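Local coordinates for protein BIM1 (Saccharomyces cerevisiae, PDB 2QJX) that binds microtubules, including their growing plus ends, and is represented here by its calponin-homology domain, at residues Y39-M43 against F101-L105; M43-D49 against C75-I81. All coordinates share one frame; numbering follows the deposited sequence.

In the fold
Both contacts use helix 37-47 of the all-helical calponin-homology domain. Residues 39-43 of it meet helix 95-112 in contact 1, and its last turn and the loop after it meet the end of helix 62-78 in contact 2. M43 belongs to both. The centres of the contacts lie about 11 Å apart; contact 1 is deep, its centre about 4 Å from that of the chain, whereas the centre of contact 2 is about 11 Å from that of the chain and the contact is partly exposed. Aromatic side chains join them: F76 CZ is 3.7 Å from W104 CZ3 and 3.9 Å from F101 CZ. Helices 37-47, 62-78 and 95-112 thus share one hydrophobic core, with polar groups gathered at its outer end.

Contact 1: Y39-M43 against F101-L105; sequences YCQIM and FLQWL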
loop_
_atom_site.group_PDB
_atom_site.type_symbol
_atom_site.label_atom_id
_atom_site.label_comp_id
_atom_site.label_asym_id
_atom_site.label_seq_id
_atom_site.Cartn_x
_atom_site.Cartn_y
_atom_site.Cartn_z
ATOM N N TYR A 39 -0.131 -0.845 -0.577
ATOM C CA TYR A 39 0.844 0.135 -0.099
ATOM C C TYR A 39 0.622 1.470 -0.805
ATOM O O TYR A 39 0.627 2.531 -0.174
ATOM C CB TYR A 39 2.270 -0.355 -0.372
ATOM C CG TYR A 39 2.654 -1.615 0.374
ATOM C CD1 TYR A 39 3.672 -2.441 -0.103
ATOM C CD2 TYR A 39 2.004 -1.984 1.552
ATOM C CE1 TYR A 39 4.028 -3.608 0.570
ATOM C CE2 TYR A 39 2.356 -3.146 2.238
ATOM C CZ TYR A 39 3.366 -3.955 1.739
ATOM O OH TYR A 39 3.703 -5.115 2.401
ATOM N N CYS A 40 0.440 1.412 -2.121
ATOM C CA CYS A 40 0.204 2.618 -2.901
ATOM C C CYS A 40 -1.030 3.349 -2.403
ATOM O O CYS A 40 -0.998 4.561 -2.215
ATOM C CB CYS A 40 -0.008 2.285 -4.383
ATOM S SG CYS A 40 1.495 1.906 -5.295
ATOM N N GLN A 41 -2.125 2.619 -2.205
ATOM C CA GLN A 41 -3.345 3.277 -1.761
ATOM C C GLN A 41 -3.290 3.800 -0.336
ATOM O O GLN A 41 -3.992 4.754 -0.005
ATOM C CB GLN A 41 -4.574 2.385 -1.946
ATOM C CG GLN A 41 -5.858 3.139 -1.598
ATOM C CD GLN A 41 -7.085 2.599 -2.281
ATOM O OE1 GLN A 41 -7.245 1.388 -2.433
ATOM N NE2 GLN A 41 -7.979 3.496 -2.682
ATOM N N ILE A 42 -2.480 3.189 0.521
ATOM C CA ILE A 42 -2.370 3.717 1.876
ATOM C C ILE A 42 -1.748 5.104 1.718
ATOM O O ILE A 42 -2.177 6.073 2.352
ATOM C CB ILE A 42 -1.458 2.859 2.771
ATOM C CG1 ILE A 42 -2.150 1.533 3.089
ATOM C CG2 ILE A 42 -1.151 3.601 4.069
ATOM C CD1 ILE A 42 -1.342 0.628 3.987
HETATM N N MSE A 43 -0.741 5.203 0.857
HETATM C CA MSE A 43 -0.099 6.491 0.624
HETATM C C MSE A 43 -1.083 7.464 -0.031
HETATM O O MSE A 43 -1.022 8.671 0.210
HETATM C CB MSE A 43 1.147 6.321 -0.245
HETATM C CG MSE A 43 2.272 5.537 0.436
HETATM SE SE MSE A 43 2.937 6.346 2.079
HETATM C CE MSE A 43 4.292 7.497 1.324
ATOM N N PHE A 101 6.970 -3.822 6.627
ATOM C CA PHE A 101 6.665 -2.624 5.853
ATOM C C PHE A 101 5.263 -2.118 6.192
ATOM O O PHE A 101 5.050 -0.911 6.330
ATOM C CB PHE A 101 6.783 -2.917 4.352
ATOM C CG PHE A 101 6.841 -1.682 3.500
ATOM C CD1 PHE A 101 7.909 -0.796 3.610
ATOM C CD2 PHE A 101 5.821 -1.392 2.600
ATOM C CE1 PHE A 101 7.961 0.364 2.837
ATOM C CE2 PHE A 101 5.863 -0.236 1.823
ATOM C CZ PHE A 101 6.938 0.644 1.943
ATOM N N LEU A 102 4.310 -3.033 6.330
ATOM C CA LEU A 102 2.944 -2.643 6.664
ATOM C C LEU A 102 2.901 -2.018 8.058
ATOM O O LEU A 102 2.145 -1.073 8.299
ATOM C CB LEU A 102 2.005 -3.849 6.606
ATOM C CG LEU A 102 0.524 -3.553 6.851
ATOM C CD1 LEU A 102 0.012 -2.552 5.814
ATOM C CD2 LEU A 102 -0.275 -4.846 6.785
ATOM N N GLN A 103 3.710 -2.542 8.978
ATOM C CA GLN A 103 3.744 -1.986 10.327
ATOM C C GLN A 103 4.193 -0.534 10.250
ATOM O O GLN A 103 3.594 0.334 10.879
ATOM C CB GLN A 103 4.699 -2.772 11.230
ATOM C CG GLN A 103 4.286 -4.217 11.461
ATOM C CD GLN A 103 5.274 -4.975 12.331
ATOM O OE1 GLN A 103 6.485 -4.875 12.144
ATOM N NE2 GLN A 103 4.758 -5.750 13.276
ATOM N N TRP A 104 5.241 -0.264 9.476
ATOM C CA TRP A 104 5.720 1.109 9.348
ATOM C C TRP A 104 4.683 1.995 8.658
ATOM O O TRP A 104 4.468 3.142 9.057
ATOM C CB TRP A 104 7.022 1.175 8.551
ATOM C CG TRP A 104 7.487 2.595 8.343
ATOM C CD1 TRP A 104 8.239 3.350 9.200
ATOM C CD2 TRP A 104 7.164 3.450 7.236
ATOM N NE1 TRP A 104 8.405 4.619 8.696
ATOM C CE2 TRP A 104 7.754 4.709 7.493
ATOM C CE3 TRP A 104 6.431 3.275 6.054
ATOM C CZ2 TRP A 104 7.634 5.791 6.609
ATOM C CZ3 TRP A 104 6.311 4.354 5.173
ATOM C CH2 TRP A 104 6.911 5.594 5.459
ATOM N N LEU A 105 4.046 1.472 7.614
ATOM C CA LEU A 105 3.045 2.252 6.901
ATOM C C LEU A 105 1.913 2.675 7.824
ATOM O O LEU A 105 1.454 3.822 7.777
ATOM C CB LEU A 105 2.486 1.456 5.719
ATOM C CG LEU A 105 3.390 1.434 4.485
ATOM C CD1 LEU A 105 2.856 0.440 3.468
ATOM C CD2 LEU A 105 3.451 2.825 3.878
#
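F101 and L105, tied by the backbone bond from L105 N to F101 O (2.9 Å), sit one turn apart on helix 95-112, and both press on Y39 of helix 37-47. This is the core of the calponin-homology fold, where the two helices run nearly parallel (8° between the local axes). Their axes stay 11.2 Å apart, a wide spacing that suits large side chains.

The Y39 and F101 rings form a T-shaped pair, with planes at 72° and centroids 4.8 Å apart. The edge of F101 is the one that points: its CD2 stands over the centre of the tyrosine face, 3.5 Å from Y39 CE1. F101 has its CG anti to the backbone N (chi1 -165°), which carries the ring across toward helix 37-47. Tyrosine fits opposite because its flat face receives this edge while its hydroxyl makes a hydrogen bond to OD1 of N98, a turn earlier on the partner helix.

Leucine suits position 105 because its two methyls serve two neighbours. L105 CD1 lies tight against the tyrosine, 3.2 Å from Y39 CD2, and also faces the end of I42. L102 adds its own CD1 at the rim of the Y39 ring, near the ring plane, and meets I42 CD1 at 3.9 Å, the two side chains crossing at about a right angle. Isoleucine here provides a long unbent arm, its CD1 reaching into the angle between the two leucines. L19 and L15 of helix 12-23 pack against I42 and L102 respectively, and L72 of helix 62-78 touches F101 and M43. The other methyl of L105, CD2, rests 4.0 Å from SE of M43, a selenomethionine.

Contact 2: M43-D49 against C75-I81; sequences MDSIYGD and CFSRHGI
M43, Y47 and D49 carry helix 37-47 and the loop after it onto the end of helix 62-78, passing from buried apolar packing to a charged outer edge. At the inner end the selenomethionine M43, bent at chi2 and chi3, sets its terminal methyl CE 3.4 Å from F76 CE2, with its SE obliquely placed in a Met-aromatic contact. A flexible unbranched chain suits this place, since CE also packs against C75 SG and I81 CG1.

One turn later the ring of Y47 stacks face to face with H79, centroids 4.1 Å apart and planes 22° from parallel. I46 CG2 lies on the opposite face of the tyrosine. Tyrosine suits the place by offering the imidazole a flat face and H108 NE2 of helix 95-112 a hydroxyl to hydrogen-bond, beside which I81 CD1 packs. Histidine is flat enough to stack while its NE2 reaches D49.

D49 collects the donors. R78, extended at first and then bent at chi3 (62°), comes side-on with two nitrogens: NE to D49 OD2 at 2.8 Å and NH2 to D49 OD1 at 3.1 Å. Both donors approach from above the carboxylate plane. From the other face H79 NE2 gives D49 OD1 a nearly straight bond of 3.2 Å, on the syn side. The short aspartate brings its charge to both donors, and their company probably favours its ionised form. Replacing D49 with an alanine would probably leave R78 and H79 without their shared acceptor and the imidazole freer to turn against Y47.

Glycine suits position 80 because its positive phi would strain a residue with a CB; there the chain leaves helix 62-78, with bonds from I81 N to F76 O (2.8 Å) and from G80 N to S77 O. These form a Schellman motif, the classic helix C-cap, at this edge of the calponin-homology domain.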
loop_
_atom_site.group_PDB
_atom_site.type_symbol
_atom_site.label_atom_id
_atom_site.label_comp_id
_atom_site.label_asym_id
_atom_site.label_seq_id
_atom_site.Cartn_x
_atom_site.Cartn_y
_atom_site.Cartn_z
HETATM N N MSE A 43 -0.741 5.203 0.857
HETATM C CA MSE A 43 -0.099 6.491 0.624
HETATM C C MSE A 43 -1.083 7.464 -0.031
HETATM O O MSE A 43 -1.022 8.671 0.210
HETATM C CB MSE A 43 1.147 6.321 -0.245
HETATM C CG MSE A 43 2.272 5.537 0.436
HETATM SE SE MSE A 43 2.937 6.346 2.079
HETATM C CE MSE A 43 4.292 7.497 1.324
ATOM N N ASP A 44 -1.995 6.952 -0.853
ATOM C CA ASP A 44 -2.978 7.833 -1.487
ATOM C C ASP A 44 -3.928 8.396 -0.434
ATOM O O ASP A 44 -4.317 9.562 -0.504
ATOM C CB ASP A 44 -3.786 7.092 -2.566
ATOM C CG ASP A 44 -4.658 8.035 -3.397
ATOM O OD1 ASP A 44 -4.099 8.986 -3.981
ATOM O OD2 ASP A 44 -5.895 7.830 -3.477
ATOM N N SER A 45 -4.302 7.587 0.553
ATOM C CA SER A 45 -5.212 8.075 1.593
ATOM C C SER A 45 -4.578 9.240 2.364
ATOM O O SER A 45 -5.276 10.131 2.856
ATOM C CB SER A 45 -5.580 6.950 2.569
ATOM O OG SER A 45 -4.468 6.550 3.350
ATOM N N ILE A 46 -3.251 9.237 2.452
ATOM C CA ILE A 46 -2.525 10.289 3.160
ATOM C C ILE A 46 -2.195 11.510 2.295
ATOM O O ILE A 46 -2.388 12.653 2.722
ATOM C CB ILE A 46 -1.187 9.768 3.729
ATOM C CG1 ILE A 46 -1.433 8.577 4.660
ATOM C CG2 ILE A 46 -0.480 10.896 4.478
ATOM C CD1 ILE A 46 -0.156 7.893 5.128
ATOM N N TYR A 47 -1.692 11.272 1.086
ATOM C CA TYR A 47 -1.302 12.370 0.204
ATOM C C TYR A 47 -2.277 12.702 -0.913
ATOM O O TYR A 47 -2.315 13.836 -1.391
ATOM C CB TYR A 47 0.082 12.096 -0.376
ATOM C CG TYR A 47 1.130 11.924 0.698
ATOM C CD1 TYR A 47 1.420 10.663 1.223
ATOM C CD2 TYR A 47 1.786 13.029 1.237
ATOM C CE1 TYR A 47 2.335 10.511 2.258
ATOM C CE2 TYR A 47 2.699 12.888 2.275
ATOM C CZ TYR A 47 2.968 11.629 2.782
ATOM O OH TYR A 47 3.847 11.488 3.827
ATOM N N GLY A 48 -3.044 11.707 -1.337
ATOM C CA GLY A 48 -4.033 11.902 -2.378
ATOM C C GLY A 48 -3.547 12.324 -3.749
ATOM O O GLY A 48 -4.328 12.875 -4.522
ATOM N N ASP A 49 -2.278 12.080 -4.066
ATOM C CA ASP A 49 -1.764 12.463 -5.376
ATOM C C ASP A 49 -1.139 11.288 -6.125
ATOM O O ASP A 49 -0.336 11.476 -7.033
ATOM C CB ASP A 49 -0.756 13.622 -5.252
ATOM C CG ASP A 49 0.538 13.221 -4.562
ATOM O OD1 ASP A 49 0.627 12.100 -4.024
ATOM O OD2 ASP A 49 1.476 14.046 -4.561
ATOM N N CYS A 75 6.292 8.112 -5.167
ATOM C CA CYS A 75 5.557 8.847 -4.146
ATOM C C CYS A 75 6.510 9.221 -3.012
ATOM O O CYS A 75 6.523 10.368 -2.555
ATOM C CB CYS A 75 4.409 7.996 -3.595
ATOM S SG CYS A 75 3.498 8.767 -2.241
ATOM N N PHE A 76 7.308 8.258 -2.552
ATOM C CA PHE A 76 8.261 8.538 -1.480
ATOM C C PHE A 76 9.224 9.653 -1.879
ATOM O O PHE A 76 9.519 10.556 -1.089
ATOM C CB PHE A 76 9.075 7.282 -1.127
ATOM C CG PHE A 76 8.376 6.336 -0.188
ATOM C CD1 PHE A 76 9.027 5.869 0.950
ATOM C CD2 PHE A 76 7.089 5.884 -0.452
ATOM C CE1 PHE A 76 8.408 4.963 1.812
ATOM C CE2 PHE A 76 6.458 4.977 0.402
ATOM C CZ PHE A 76 7.118 4.516 1.536
ATOM N N SER A 77 9.723 9.577 -3.106
ATOM C CA SER A 77 10.662 10.569 -3.616
ATOM C C SER A 77 10.013 11.948 -3.740
ATOM O O SER A 77 10.573 12.953 -3.295
ATOM C CB SER A 77 11.196 10.119 -4.978
ATOM O OG SER A 77 12.031 11.105 -5.560
ATOM N N ARG A 78 8.826 11.985 -4.335
ATOM C CA ARG A 78 8.102 13.239 -4.525
ATOM C C ARG A 78 7.873 13.976 -3.205
ATOM O O ARG A 78 8.039 15.196 -3.126
ATOM C CB ARG A 78 6.758 12.963 -5.212
ATOM C CG ARG A 78 5.874 14.200 -5.387
ATOM C CD ARG A 78 4.666 13.955 -6.318
ATOM N NE ARG A 78 3.732 12.939 -5.827
ATOM C CZ ARG A 78 3.773 11.651 -6.165
ATOM N NH1 ARG A 78 4.701 11.208 -7.002
ATOM N NH2 ARG A 78 2.876 10.803 -5.674
ATOM N N HIS A 79 7.504 13.229 -2.169
ATOM C CA HIS A 79 7.229 13.817 -0.863
ATOM C C HIS A 79 8.399 13.867 0.108
ATOM O O HIS A 79 8.231 14.274 1.261
ATOM C CB HIS A 79 6.061 13.086 -0.207
ATOM C CG HIS A 79 4.765 13.268 -0.930
ATOM N ND1 HIS A 79 4.166 14.500 -1.080
ATOM C CD2 HIS A 79 3.970 12.382 -1.575
ATOM C CE1 HIS A 79 3.059 14.366 -1.787
ATOM N NE2 HIS A 79 2.918 13.090 -2.100
ATOM N N GLY A 80 9.574 13.459 -0.351
ATOM C CA GLY A 80 10.752 13.487 0.500
ATOM C C GLY A 80 10.726 12.512 1.663
ATOM O O GLY A 80 11.312 12.780 2.715
ATOM N N ILE A 81 10.047 11.385 1.488
ATOM C CA ILE A 81 9.968 10.369 2.535
ATOM C C ILE A 81 11.289 9.599 2.501
ATOM O O ILE A 81 11.636 8.999 1.484
ATOM C CB ILE A 81 8.785 9.396 2.284
ATOM C CG1 ILE A 81 7.490 10.192 2.065
ATOM C CG2 ILE A 81 8.625 8.444 3.459
ATOM C CD1 ILE A 81 7.179 11.193 3.167
#